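Local coordinates for protein endonuclease PI-MtuI (PDB 2IMZ) that probably excises itself from a precursor by protein splicing, being the splicing domain of the Mycobacterium tuberculosis RecA intein, a Hint-fold protein, at residues K74-E78 with Y79-A83. The protein carries 1 engineered substitution. Numbering follows the deposited sequence.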
loop_
_atom_site.group_PDB
_atom_site.type_symbol
_atom_site.label_atom_id
_atom_site.label_comp_id
_atom_site.label_asym_id
_atom_site.label_seq_id
_atom_site.Cartn_x
_atom_site.Cartn_y
_atom_site.Cartn_z
ATOM N N LYS A 74 -1.511 7.653 -0.391
ATOM C CA LYS A 74 -1.486 7.795 -1.845
ATOM C C LYS A 74 -2.869 7.798 -2.484
ATOM O O LYS A 74 -3.717 6.961 -2.172
ATOM C CB LYS A 74 -0.645 6.685 -2.482
ATOM C CG LYS A 74 0.856 6.844 -2.297
ATOM C CD LYS A 74 1.297 6.426 -0.915
ATOM C CE LYS A 74 2.811 6.397 -0.829
ATOM N NZ LYS A 74 3.398 5.582 -1.922
ATOM N N VAL A 75 -3.068 8.754 -3.389
ATOM C CA VAL A 75 -4.322 8.934 -4.110
ATOM C C VAL A 75 -4.038 8.787 -5.602
ATOM O O VAL A 75 -3.012 9.258 -6.090
ATOM C CB VAL A 75 -4.907 10.340 -3.832
ATOM C CG1 VAL A 75 -6.181 10.561 -4.641
ATOM C CG2 VAL A 75 -5.182 10.496 -2.344
ATOM N N LEU A 76 -4.935 8.125 -6.323
ATOM C CA LEU A 76 -4.733 7.930 -7.752
ATOM C C LEU A 76 -5.115 9.166 -8.553
ATOM O O LEU A 76 -6.193 9.729 -8.369
ATOM C CB LEU A 76 -5.537 6.730 -8.254
ATOM C CG LEU A 76 -5.315 6.374 -9.732
ATOM C CD1 LEU A 76 -3.850 5.996 -9.961
ATOM C CD2 LEU A 76 -6.224 5.227 -10.124
ATOM N N THR A 77 -4.212 9.583 -9.434
ATOM C CA THR A 77 -4.432 10.739 -10.299
ATOM C C THR A 77 -4.043 10.323 -11.713
ATOM O O THR A 77 -3.482 9.246 -11.916
ATOM C CB THR A 77 -3.560 11.944 -9.886
ATOM O OG1 THR A 77 -2.189 11.684 -10.220
ATOM C CG2 THR A 77 -3.673 12.201 -8.386
ATOM N N GLU A 78 -4.336 11.173 -12.690
ATOM C CA GLU A 78 -4.005 10.865 -14.076
ATOM C C GLU A 78 -2.495 10.834 -14.286
ATOM O O GLU A 78 -2.012 10.435 -15.346
ATOM C CB GLU A 78 -4.653 11.894 -15.004
ATOM C CG GLU A 78 -4.381 13.328 -14.606
ATOM C CD GLU A 78 -5.486 14.272 -15.036
ATOM O OE1 GLU A 78 -5.447 15.451 -14.630
ATOM O OE2 GLU A 78 -6.392 13.835 -15.779
ATOM N N TYR A 79 -1.752 11.242 -13.262
ATOM C CA TYR A 79 -0.297 11.262 -13.333
ATOM C C TYR A 79 0.319 10.193 -12.438
ATOM O O TYR A 79 1.530 10.176 -12.212
ATOM C CB TYR A 79 0.215 12.646 -12.936
ATOM C CG TYR A 79 -0.389 13.747 -13.777
ATOM C CD1 TYR A 79 -0.215 13.764 -15.162
ATOM C CD2 TYR A 79 -1.163 14.754 -13.198
ATOM C CE1 TYR A 79 -0.797 14.752 -15.952
ATOM C CE2 TYR A 79 -1.752 15.748 -13.981
ATOM C CZ TYR A 79 -1.564 15.739 -15.358
ATOM O OH TYR A 79 -2.146 16.707 -16.144
ATOM N N GLY A 80 -0.526 9.298 -11.939
ATOM C CA GLY A 80 -0.056 8.233 -11.073
ATOM C C GLY A 80 -0.382 8.510 -9.620
ATOM O O GLY A 80 -1.242 9.341 -9.318
ATOM N N TRP A 81 0.312 7.824 -8.717
ATOM C CA TRP A 81 0.086 7.998 -7.287
ATOM C C TRP A 81 0.702 9.277 -6.740
ATOM O O TRP A 81 1.846 9.619 -7.049
ATOM C CB TRP A 81 0.634 6.791 -6.519
ATOM C CG TRP A 81 -0.029 5.515 -6.910
ATOM C CD1 TRP A 81 0.463 4.553 -7.742
ATOM C CD2 TRP A 81 -1.344 5.090 -6.537
ATOM N NE1 TRP A 81 -0.466 3.555 -7.916
ATOM C CE2 TRP A 81 -1.585 3.861 -7.186
ATOM C CE3 TRP A 81 -2.343 5.634 -5.719
ATOM C CZ2 TRP A 81 -2.790 3.160 -7.044
ATOM C CZ3 TRP A 81 -3.542 4.940 -5.577
ATOM C CH2 TRP A 81 -3.753 3.713 -6.238
ATOM N N ARG A 82 -0.073 9.987 -5.927
ATOM C CA ARG A 82 0.382 11.224 -5.313
ATOM C C ARG A 82 -0.058 11.245 -3.860
ATOM O O ARG A 82 -1.152 10.785 -3.529
ATOM C CB ARG A 82 -0.208 12.434 -6.045
ATOM C CG ARG A 82 0.205 12.543 -7.502
ATOM C CD ARG A 82 -0.357 13.805 -8.128
ATOM N NE ARG A 82 0.141 14.996 -7.452
ATOM C CZ ARG A 82 -0.308 16.226 -7.674
ATOM N NH1 ARG A 82 -1.273 16.435 -8.560
ATOM N NH2 ARG A 82 0.206 17.248 -7.005
ATOM N N ALA A 83 0.799 11.773 -2.994
ATOM C CA ALA A 83 0.485 11.864 -1.575
ATOM C C ALA A 83 -0.655 12.864 -1.393
ATOM O O ALA A 83 -0.630 13.958 -1.955
ATOM C CB ALA A 83 1.714 12.313 -0.795
#
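T77, the last residue of strand 74-77, meets G80, the first of strand 80-83, in a β-hairpin whose type I turn from T77 to G80 has E78 and Y79 at its centre. The tight part is the T77 hydroxyl: OG1 donates to G80 O at 2.7 Å and accepts Y79 N at 3.1 Å. Lying between the backbone N and the carbonyl carbon (chi1 72°), it reaches back over the turn. G80 O also receives T77 N, so one carbonyl is gripped twice; the backbone angles of G80 (phi 103°) suit a residue without a side chain. R82 crosses the T77 side chain at about a right angle, its CD 3.7 Å from T77 CG2. Two pairs along, V75 and R82 exchange both main-chain hydrogen bonds. On the other face of the hairpin, beside K74, W81 turns its six-membered ring under L76, whose CD1 stands over the centre at 4.1 Å; H167 meets W81 edge-to-face, and a zinc ion lies about 5 Å from the W81 side chain. At the looser, more exposed turn, E78 runs alongside Y79 and lays CG over the ring, 3.7 Å from its centroid, while its carboxylate, tilted 60° from the ring plane, forms a salt bridge with R92. The T77 hydroxyl, donor and acceptor at once, thus ties the turn to strand 80-83.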